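Local coordinates for protein probable Thioesterase (Bartonella henselae, PDB 3HM0) that probably hydrolyses acyl-thioester substrates, as a four-chain assembly of hot-dog-fold subunits of the thioesterase superfamily, at residues 61-66 and 127-132; 91-96 and 146-151; 97-102 and 137-142. One frame throughout, in Å; residues are numbered along the deposited sequence.

Contact 1: residues 61-66 and 127-132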
loop_
_atom_site.group_PDB
_atom_site.type_symbol
_atom_site.label_atom_id
_atom_site.label_comp_id
_atom_site.label_asym_id
_atom_site.label_seq_id
_atom_site.Cartn_x
_atom_site.Cartn_y
_atom_site.Cartn_z
ATOM N N GLU A 61 -7.823 0.446 -4.902
ATOM C CA GLU A 61 -7.279 1.811 -4.906
ATOM C C GLU A 61 -7.761 2.556 -6.118
ATOM O O GLU A 61 -8.166 3.716 -6.004
ATOM C CB GLU A 61 -5.741 1.831 -4.805
ATOM C CG GLU A 61 -5.282 1.488 -3.388
ATOM C CD GLU A 61 -3.818 1.676 -3.184
ATOM O OE1 GLU A 61 -3.195 2.352 -4.017
ATOM O OE2 GLU A 61 -3.297 1.144 -2.188
ATOM N N PHE A 62 -7.741 1.881 -7.268
ATOM C CA PHE A 62 -8.238 2.466 -8.506
ATOM C C PHE A 62 -9.739 2.787 -8.416
ATOM O O PHE A 62 -10.173 3.864 -8.823
ATOM C CB PHE A 62 -7.923 1.563 -9.708
ATOM C CG PHE A 62 -6.437 1.438 -10.033
ATOM C CD1 PHE A 62 -5.642 2.562 -10.219
ATOM C CD2 PHE A 62 -5.852 0.187 -10.201
ATOM C CE1 PHE A 62 -4.291 2.448 -10.522
ATOM C CE2 PHE A 62 -4.486 0.065 -10.527
ATOM C CZ PHE A 62 -3.710 1.205 -10.671
ATOM N N PHE A 63 -10.532 1.873 -7.853
ATOM C CA PHE A 63 -11.962 2.144 -7.624
ATOM C C PHE A 63 -12.183 3.345 -6.724
ATOM O O PHE A 63 -13.089 4.122 -6.979
ATOM C CB PHE A 63 -12.676 0.934 -7.007
ATOM C CG PHE A 63 -12.993 -0.155 -7.986
ATOM C CD1 PHE A 63 -13.635 0.139 -9.200
ATOM C CD2 PHE A 63 -12.693 -1.479 -7.689
ATOM C CE1 PHE A 63 -13.966 -0.874 -10.122
ATOM C CE2 PHE A 63 -13.019 -2.507 -8.601
ATOM C CZ PHE A 63 -13.659 -2.195 -9.827
ATOM N N GLU A 64 -11.373 3.471 -5.664
ATOM C CA GLU A 64 -11.393 4.638 -4.774
ATOM C C GLU A 64 -11.117 5.966 -5.532
ATOM O O GLU A 64 -11.797 6.961 -5.297
ATOM C CB GLU A 64 -10.417 4.451 -3.608
ATOM C CG GLU A 64 -10.634 5.376 -2.396
ATOM C CD GLU A 64 -9.367 6.172 -2.060
ATOM O OE1 GLU A 64 -8.371 5.578 -1.592
ATOM O OE2 GLU A 64 -9.362 7.415 -2.275
ATOM N N ARG A 65 -10.143 5.961 -6.446
ATOM C CA ARG A 65 -9.885 7.102 -7.346
ATOM C C ARG A 65 -11.125 7.490 -8.146
ATOM O O ARG A 65 -11.429 8.677 -8.297
ATOM C CB ARG A 65 -8.710 6.818 -8.311
ATOM C CG ARG A 65 -7.376 6.633 -7.598
ATOM C CD ARG A 65 -6.192 6.682 -8.549
ATOM N NE ARG A 65 -5.102 5.872 -7.995
ATOM C CZ ARG A 65 -3.971 5.568 -8.620
ATOM N NH1 ARG A 65 -3.072 4.805 -8.020
ATOM N NH2 ARG A 65 -3.748 6.008 -9.844
ATOM N N GLY A 66 -11.833 6.485 -8.652
ATOM C CA GLY A 66 -13.057 6.709 -9.421
ATOM C C GLY A 66 -14.095 7.434 -8.590
ATOM O O GLY A 66 -14.650 8.427 -9.030
ATOM N N MET A 127 -22.812 2.308 -5.415
ATOM C CA MET A 127 -22.091 2.568 -6.648
ATOM C C MET A 127 -21.787 1.312 -7.472
ATOM O O MET A 127 -21.549 0.217 -6.925
ATOM C CB MET A 127 -20.810 3.365 -6.360
ATOM C CG MET A 127 -20.988 4.870 -6.430
ATOM S SD MET A 127 -19.581 5.750 -5.711
ATOM C CE MET A 127 -19.652 7.348 -6.502
ATOM N N GLU A 128 -21.808 1.481 -8.791
ATOM C CA GLU A 128 -21.405 0.431 -9.713
ATOM C C GLU A 128 -20.160 0.921 -10.412
ATOM O O GLU A 128 -20.208 1.915 -11.143
ATOM C CB GLU A 128 -22.481 0.160 -10.768
ATOM C CG GLU A 128 -23.615 -0.758 -10.327
ATOM C CD GLU A 128 -24.769 -0.823 -11.358
ATOM O OE1 GLU A 128 -24.570 -0.429 -12.545
ATOM O OE2 GLU A 128 -25.875 -1.276 -10.965
ATOM N N GLN A 129 -19.048 0.212 -10.212
ATOM C CA GLN A 129 -17.776 0.629 -10.802
ATOM C C GLN A 129 -17.234 -0.429 -11.725
ATOM O O GLN A 129 -17.432 -1.607 -11.470
ATOM C CB GLN A 129 -16.765 0.983 -9.715
ATOM C CG GLN A 129 -17.242 2.068 -8.783
ATOM C CD GLN A 129 -16.121 2.662 -7.977
ATOM O OE1 GLN A 129 -15.894 2.252 -6.831
ATOM N NE2 GLN A 129 -15.398 3.630 -8.568
ATOM N N TYR A 130 -16.554 0.003 -12.786
ATOM C CA TYR A 130 -15.949 -0.888 -13.767
ATOM C C TYR A 130 -14.508 -0.472 -14.105
ATOM O O TYR A 130 -14.172 0.720 -14.128
ATOM C CB TYR A 130 -16.803 -0.945 -15.054
ATOM C CG TYR A 130 -18.230 -1.429 -14.835
ATOM C CD1 TYR A 130 -18.533 -2.788 -14.805
ATOM C CD2 TYR A 130 -19.272 -0.523 -14.634
ATOM C CE1 TYR A 130 -19.835 -3.233 -14.579
ATOM C CE2 TYR A 130 -20.580 -0.956 -14.408
ATOM C CZ TYR A 130 -20.857 -2.314 -14.386
ATOM O OH TYR A 130 -22.157 -2.746 -14.158
ATOM N N ILE A 131 -13.657 -1.461 -14.373
ATOM C CA ILE A 131 -12.309 -1.181 -14.827
ATOM C C ILE A 131 -12.037 -1.877 -16.148
ATOM O O ILE A 131 -12.064 -3.099 -16.234
ATOM C CB ILE A 131 -11.228 -1.511 -13.758
ATOM C CG1 ILE A 131 -11.385 -0.572 -12.549
ATOM C CG2 ILE A 131 -9.820 -1.375 -14.362
ATOM C CD1 ILE A 131 -10.534 -0.893 -11.374
ATOM N N LEU A 132 -11.781 -1.078 -17.182
ATOM C CA LEU A 132 -11.452 -1.613 -18.500
ATOM C C LEU A 132 -10.059 -1.196 -18.926
ATOM O O LEU A 132 -9.542 -0.148 -18.504
ATOM C CB LEU A 132 -12.436 -1.116 -19.572
ATOM C CG LEU A 132 -13.915 -1.380 -19.327
ATOM C CD1 LEU A 132 -14.495 -0.280 -18.485
ATOM C CD2 LEU A 132 -14.654 -1.507 -20.668
#
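The central helix of the hot-dog fold, 58-72, lies against the curved antiparallel sheet here, with Phe-63 of the helix meeting Gln-129 and Ile-131 of strand 124-133. The axes of the short segments 61-66 and 127-132 pass 9.2 Å apart, their directions 120° from one another, so the helix runs across the strand and only a few side chains bridge the gap. Gln-129 and Ile-131, two residues apart on the strand, both direct their CB toward the helix.

The Phe-63 ring packs against both residues, but differently. CD1 of Ile-131 sits above one face of that ring, 3.7 Å from its centroid and displaced toward the rim, a CH-pi contact. CG1 of the same isoleucine reaches CE1 of Phe-63 at 3.6 Å. CB of Gln-129 comes against CD1 of Phe-63 at 3.3 Å, and the two side chains run antiparallel alongside one another, ring and amide planes 50° apart. With CG of Gln-129 beside its backbone N (chi1 -58°) and the chain extended beyond it, the amide arrives at the helix backbone. There NE2 of Gln-129 donates to the carbonyl O of Phe-63 at 2.8 Å, and that oxygen lies close to the amide plane.

NE2 also bonds to OG1 of Thr-115 on strand 110-120, while OE1 accepts from NH1 of Arg-67 one turn along the helix. Three partners thus fix the rotation of a buried amide. On the flank, CB of Phe-62 touches CD1 of Ile-131 at 4.0 Å. Farther round the helix, Glu-64 bonds to backbone N atoms of Val-45 and Ala-46 of the second subunit. A long helix wrapped by a bent antiparallel sheet is the defining feature of the hot-dog fold.

Contact 2: residues 91-96 and 146-151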
loop_
_atom_site.group_PDB
_atom_site.type_symbol
_atom_site.label_atom_id
_atom_site.label_comp_id
_atom_site.label_asym_id
_atom_site.label_seq_id
_atom_site.Cartn_x
_atom_site.Cartn_y
_atom_site.Cartn_z
ATOM N N PHE A 91 -16.723 11.457 7.224
ATOM C CA PHE A 91 -15.921 10.608 6.355
ATOM C C PHE A 91 -16.810 9.594 5.689
ATOM O O PHE A 91 -17.719 9.064 6.304
ATOM C CB PHE A 91 -14.828 9.852 7.130
ATOM C CG PHE A 91 -13.907 10.729 7.947
ATOM C CD1 PHE A 91 -12.730 11.232 7.396
ATOM C CD2 PHE A 91 -14.201 11.017 9.271
ATOM C CE1 PHE A 91 -11.858 12.033 8.147
ATOM C CE2 PHE A 91 -13.351 11.817 10.040
ATOM C CZ PHE A 91 -12.170 12.329 9.476
ATOM N N PHE A 92 -16.548 9.330 4.417
ATOM C CA PHE A 92 -17.139 8.191 3.748
ATOM C C PHE A 92 -16.552 6.884 4.284
ATOM O O PHE A 92 -15.421 6.854 4.799
ATOM C CB PHE A 92 -16.943 8.298 2.255
ATOM C CG PHE A 92 -17.840 9.294 1.616
ATOM C CD1 PHE A 92 -19.217 9.238 1.811
ATOM C CD2 PHE A 92 -17.323 10.292 0.806
ATOM C CE1 PHE A 92 -20.059 10.158 1.205
ATOM C CE2 PHE A 92 -18.166 11.211 0.186
ATOM C CZ PHE A 92 -19.525 11.148 0.382
ATOM N N VAL A 93 -17.352 5.820 4.218
ATOM C CA VAL A 93 -16.907 4.500 4.643
ATOM C C VAL A 93 -17.543 3.483 3.724
ATOM O O VAL A 93 -18.748 3.548 3.434
ATOM C CB VAL A 93 -17.312 4.175 6.096
ATOM C CG1 VAL A 93 -16.807 2.784 6.509
ATOM C CG2 VAL A 93 -16.748 5.211 7.047
ATOM N N VAL A 94 -16.714 2.564 3.248
ATOM C CA VAL A 94 -17.197 1.400 2.542
ATOM C C VAL A 94 -17.834 0.461 3.558
ATOM O O VAL A 94 -17.214 0.060 4.551
ATOM C CB VAL A 94 -16.091 0.693 1.748
ATOM C CG1 VAL A 94 -16.700 -0.375 0.866
ATOM C CG2 VAL A 94 -15.331 1.708 0.886
ATOM N N ARG A 95 -19.095 0.140 3.301
ATOM C CA ARG A 95 -19.834 -0.769 4.147
ATOM C C ARG A 95 -19.832 -2.189 3.593
ATOM O O ARG A 95 -19.621 -3.163 4.322
ATOM C CB ARG A 95 -21.251 -0.252 4.297
ATOM C CG ARG A 95 -21.383 0.783 5.367
ATOM C CD ARG A 95 -21.314 0.138 6.716
ATOM N NE ARG A 95 -21.137 1.172 7.719
ATOM C CZ ARG A 95 -20.005 1.394 8.369
ATOM N NH1 ARG A 95 -18.936 0.630 8.145
ATOM N NH2 ARG A 95 -19.957 2.370 9.258
ATOM N N HIS A 96 -20.064 -2.301 2.300
ATOM C CA HIS A 96 -20.053 -3.580 1.644
ATOM C C HIS A 96 -19.488 -3.379 0.250
ATOM O O HIS A 96 -19.662 -2.332 -0.365
ATOM C CB HIS A 96 -21.467 -4.189 1.610
ATOM C CG HIS A 96 -21.679 -5.185 0.505
ATOM N ND1 HIS A 96 -21.628 -6.548 0.709
ATOM C CD2 HIS A 96 -21.945 -5.014 -0.816
ATOM C CE1 HIS A 96 -21.852 -7.171 -0.436
ATOM N NE2 HIS A 96 -22.048 -6.264 -1.378
ATOM N N ALA A 146 -21.384 4.456 3.291
ATOM C CA ALA A 146 -22.032 5.249 4.332
ATOM C C ALA A 146 -21.197 6.486 4.695
ATOM O O ALA A 146 -20.027 6.621 4.282
ATOM C CB ALA A 146 -22.255 4.406 5.575
ATOM N N LEU A 147 -21.793 7.368 5.501
ATOM C CA LEU A 147 -21.175 8.621 5.929
ATOM C C LEU A 147 -21.101 8.645 7.445
ATOM O O LEU A 147 -22.127 8.517 8.104
ATOM C CB LEU A 147 -22.004 9.816 5.419
ATOM C CG LEU A 147 -21.426 11.219 5.682
ATOM C CD1 LEU A 147 -20.065 11.375 5.017
ATOM C CD2 LEU A 147 -22.381 12.356 5.242
ATOM N N ILE A 148 -19.911 8.783 8.016
ATOM C CA ILE A 148 -19.796 8.747 9.471
ATOM C C ILE A 148 -18.975 9.891 10.028
ATOM O O ILE A 148 -18.169 10.490 9.317
ATOM C CB ILE A 148 -19.181 7.425 9.984
ATOM C CG1 ILE A 148 -17.727 7.276 9.519
ATOM C CG2 ILE A 148 -20.029 6.236 9.585
ATOM C CD1 ILE A 148 -16.923 6.260 10.328
ATOM N N ASN A 149 -19.166 10.171 11.314
ATOM C CA ASN A 149 -18.386 11.195 11.994
ATOM C C ASN A 149 -17.159 10.631 12.710
ATOM O O ASN A 149 -16.951 9.419 12.744
ATOM C CB ASN A 149 -19.264 12.016 12.930
ATOM C CG ASN A 149 -19.652 11.272 14.199
ATOM O OD1 ASN A 149 -19.356 10.081 14.371
ATOM N ND2 ASN A 149 -20.324 11.980 15.102
ATOM N N GLU A 150 -16.357 11.522 13.281
ATOM C CA GLU A 150 -15.073 11.184 13.911
ATOM C C GLU A 150 -15.194 10.055 14.947
ATOM O O GLU A 150 -14.216 9.359 15.255
ATOM C CB GLU A 150 -14.546 12.439 14.593
ATOM C CG GLU A 150 -13.076 12.742 14.447
ATOM C CD GLU A 150 -12.725 13.997 15.245
ATOM O OE1 GLU A 150 -13.596 14.904 15.325
ATOM O OE2 GLU A 150 -11.604 14.072 15.813
ATOM N N GLU A 151 -16.408 9.892 15.473
ATOM C CA GLU A 151 -16.726 8.894 16.487
ATOM C C GLU A 151 -17.289 7.597 15.879
ATOM O O GLU A 151 -17.652 6.673 16.604
ATOM C CB GLU A 151 -17.720 9.480 17.502
ATOM C CG GLU A 151 -17.126 10.506 18.466
ATOM C CD GLU A 151 -17.140 11.941 17.927
ATOM O OE1 GLU A 151 -18.044 12.300 17.127
ATOM O OE2 GLU A 151 -16.243 12.724 18.327
#
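Phe-91 and Ile-148 grip each other through a reciprocal pair of backbone hydrogen bonds, from Phe-91 N to Ile-148 O at 2.7 Å and from Ile-148 N to Phe-91 O at 2.8 Å. Val-93 and Ala-146 repeat the pattern, N to O at 2.8 Å in each direction. Between these two hydrogen-bonded pairs stands the non-hydrogen-bonded pair Phe-92 and Leu-147, and this alternation of pair types sets the antiparallel register.

Side chains follow the alternation. On the face of Phe-91, Val-93, Ala-146 and Ile-148, CG2 of Val-93 approaches CG1 of Ile-148 at 3.4 Å, the two side chains crossing nearly at right angles. Ile-148 holds CG1 between its backbone N and carbonyl carbon (chi1 65°), which puts CG2, anti to the carbonyl carbon, 3.9 Å from NH2 of Arg-95. The arginine chain bends at chi2 and rests CG on CB of Ala-146, at 3.7 Å. On the other face, CD1 of Leu-147 meets CD1 of Phe-92 at 3.9 Å, while the carbonyl O of Ala-146 lies in plane at the edge of the Phe-92 ring.

Beyond this pairing the regular register is interrupted: Arg-95 and His-96 both oppose Glu-144 in a classic beta bulge. NH1 of Arg-95 bonds to the carbonyl O of Phe-101 of the third subunit, and the Phe-91 ring makes an edge-to-face contact with Phe-50 of that chain. Phe-92 packs on Leu-71 of helix 58-72 and Leu-81 of helix 78-83, placing this end of strands 90-101 and 136-149 beside both helices.

Contact 3: residues 97-102 and 137-142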
loop_
_atom_site.group_PDB
_atom_site.type_symbol
_atom_site.label_atom_id
_atom_site.label_comp_id
_atom_site.label_asym_id
_atom_site.label_seq_id
_atom_site.Cartn_x
_atom_site.Cartn_y
_atom_site.Cartn_z
ATOM N N MET A 97 -18.787 -4.393 -0.232
ATOM C CA MET A 97 -18.219 -4.350 -1.560
ATOM C C MET A 97 -18.255 -5.762 -2.189
ATOM O O MET A 97 -17.978 -6.747 -1.512
ATOM C CB MET A 97 -16.803 -3.812 -1.452
ATOM C CG MET A 97 -16.190 -3.429 -2.754
ATOM S SD MET A 97 -14.630 -2.512 -2.557
ATOM C CE MET A 97 -14.514 -1.867 -4.238
ATOM N N GLU A 98 -18.626 -5.836 -3.465
ATOM C CA GLU A 98 -18.565 -7.053 -4.264
ATOM C C GLU A 98 -17.660 -6.826 -5.434
ATOM O O GLU A 98 -17.937 -5.956 -6.264
ATOM C CB GLU A 98 -19.935 -7.424 -4.844
ATOM C CG GLU A 98 -20.571 -8.649 -4.193
ATOM C CD GLU A 98 -20.975 -9.735 -5.198
ATOM O OE1 GLU A 98 -21.636 -9.405 -6.222
ATOM O OE2 GLU A 98 -20.639 -10.925 -4.948
ATOM N N ILE A 99 -16.602 -7.624 -5.542
ATOM C CA ILE A 99 -15.692 -7.504 -6.688
ATOM C C ILE A 99 -15.598 -8.783 -7.509
ATOM O O ILE A 99 -15.487 -9.892 -6.986
ATOM C CB ILE A 99 -14.263 -7.061 -6.274
ATOM C CG1 ILE A 99 -14.324 -5.968 -5.215
ATOM C CG2 ILE A 99 -13.447 -6.603 -7.493
ATOM C CD1 ILE A 99 -14.417 -6.508 -3.801
ATOM N N ASN A 100 -15.635 -8.586 -8.814
ATOM C CA ASN A 100 -15.381 -9.652 -9.755
ATOM C C ASN A 100 -14.084 -9.402 -10.513
ATOM O O ASN A 100 -13.963 -8.387 -11.205
ATOM C CB ASN A 100 -16.558 -9.777 -10.735
ATOM C CG ASN A 100 -16.420 -10.983 -11.659
ATOM O OD1 ASN A 100 -16.033 -12.077 -11.219
ATOM N ND2 ASN A 100 -16.735 -10.791 -12.944
ATOM N N PHE A 101 -13.123 -10.314 -10.389
ATOM C CA PHE A 101 -11.844 -10.187 -11.111
ATOM C C PHE A 101 -11.788 -11.059 -12.370
ATOM O O PHE A 101 -11.401 -12.229 -12.298
ATOM C CB PHE A 101 -10.659 -10.516 -10.192
ATOM C CG PHE A 101 -10.636 -9.723 -8.883
ATOM C CD1 PHE A 101 -9.903 -8.551 -8.775
ATOM C CD2 PHE A 101 -11.323 -10.170 -7.763
ATOM C CE1 PHE A 101 -9.881 -7.840 -7.574
ATOM C CE2 PHE A 101 -11.284 -9.465 -6.571
ATOM C CZ PHE A 101 -10.558 -8.306 -6.470
ATOM N N SER A 102 -12.161 -10.497 -13.518
ATOM C CA SER A 102 -12.268 -11.292 -14.748
ATOM C C SER A 102 -10.964 -11.427 -15.514
ATOM O O SER A 102 -10.598 -12.515 -15.921
ATOM C CB SER A 102 -13.317 -10.713 -15.713
ATOM O OG SER A 102 -14.486 -10.327 -15.031
ATOM N N MET A 137 -13.122 -5.507 -20.512
ATOM C CA MET A 137 -13.535 -5.446 -19.114
ATOM C C MET A 137 -12.632 -6.324 -18.255
ATOM O O MET A 137 -12.462 -7.498 -18.546
ATOM C CB MET A 137 -14.984 -5.890 -18.983
ATOM C CG MET A 137 -15.516 -5.782 -17.583
ATOM S SD MET A 137 -15.565 -4.086 -17.058
ATOM C CE MET A 137 -17.085 -3.525 -17.843
ATOM N N LEU A 138 -12.055 -5.745 -17.202
ATOM C CA LEU A 138 -11.123 -6.462 -16.324
ATOM C C LEU A 138 -11.735 -6.811 -14.962
ATOM O O LEU A 138 -11.733 -7.983 -14.546
ATOM C CB LEU A 138 -9.804 -5.696 -16.158
ATOM C CG LEU A 138 -9.148 -5.139 -17.433
ATOM C CD1 LEU A 138 -8.144 -4.039 -17.124
ATOM C CD2 LEU A 138 -8.522 -6.215 -18.297
ATOM N N VAL A 139 -12.286 -5.806 -14.292
ATOM C CA VAL A 139 -12.759 -5.960 -12.940
ATOM C C VAL A 139 -14.048 -5.159 -12.825
ATOM O O VAL A 139 -14.177 -4.124 -13.466
ATOM C CB VAL A 139 -11.707 -5.401 -11.916
ATOM C CG1 VAL A 139 -12.212 -5.546 -10.485
ATOM C CG2 VAL A 139 -10.364 -6.091 -12.065
ATOM N N THR A 140 -15.005 -5.636 -12.033
ATOM C CA THR A 140 -16.283 -4.919 -11.849
ATOM C C THR A 140 -16.628 -4.924 -10.370
ATOM O O THR A 140 -16.255 -5.859 -9.671
ATOM C CB THR A 140 -17.470 -5.626 -12.544
ATOM O OG1 THR A 140 -17.716 -6.865 -11.874
ATOM C CG2 THR A 140 -17.215 -5.878 -14.023
ATOM N N ALA A 141 -17.358 -3.920 -9.891
ATOM C CA ALA A 141 -17.653 -3.869 -8.462
ATOM C C ALA A 141 -18.960 -3.164 -8.080
ATOM O O ALA A 141 -19.370 -2.182 -8.730
ATOM C CB ALA A 141 -16.473 -3.266 -7.695
ATOM N N LYS A 142 -19.599 -3.679 -7.027
ATOM C CA LYS A 142 -20.743 -3.038 -6.409
ATOM C C LYS A 142 -20.323 -2.621 -5.022
ATOM O O LYS A 142 -19.802 -3.418 -4.248
ATOM C CB LYS A 142 -21.961 -3.970 -6.338
ATOM C CG LYS A 142 -22.876 -3.969 -7.585
ATOM C CD LYS A 142 -22.402 -4.961 -8.665
ATOM C CE LYS A 142 -22.777 -4.500 -10.098
ATOM N NZ LYS A 142 -21.749 -4.906 -11.149
#
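Backbone hydrogen bonds join strand 97-101 to strand 137-142, starting at Glu-98 paired with Lys-142, and continue to Ser-102, just past the strand. Glu-98 and Lys-142 exchange N-H and carbonyl in both directions, as do Asn-100 and Thr-140, whose bond from Asn-100 N to Thr-140 O is almost straight (2.9 Å, 175° at the hydrogen). Ser-102 N closes the series on Leu-138 O at 2.7 Å through a more bent bond (136°), where Leu-138 and Val-139 both oppose Ile-131 of the next strand in a classic beta bulge.

Apolar contacts occupy the face carrying Ile-99, Phe-101, Val-139 and Ala-141. CG2 of Ile-99 abuts CG1 of Val-139 at 3.4 Å, the two side chains rising together off neighbouring strands. Within its own strand that CG2 also sits over a face of the Phe-101 ring, whose CD1 is 4.1 Å from CG2 of Val-139. Phe-63 of helix 58-72 packs on Val-139 and Ala-141.

Polar side chains take the other face. Thr-140 carries OG1 between its backbone N and carbonyl carbon (chi1 67°), which brings it 3.3 Å from CB of Asn-100. OE2 of Glu-98 bonds to NE2 of His-96 of the third subunit, while its OE1 stays 6.7 Å from NZ of Lys-142. Cross-strand cohesion therefore rests mainly on backbone bonds and the apolar face, and the glutamate carboxylate serves the interface between subunits.

Contacts 2 and 3 are successive lengths of one antiparallel pairing, strand 90-101 with strand 136-149, their centres about 22 Å apart and contact 3 nested inside the loop closed by contact 2. Contact 1 sets helix 58-72 against the neighbouring strand 124-133; its centre is about 9 Å from that of contact 3 and about 18 Å from that of contact 2. Backbone pairing of Gln-129 with Ala-141 and Ile-131 with Leu-138 joins contacts 1 and 3 directly. In sequence the order is 61-66, 91-96, 97-102, 127-132, 137-142, 146-151, so contact 1 alternates with the other two. Strand 90-101, outermost within the chain, pairs with a strand of the third subunit, carrying the sheet across the interface.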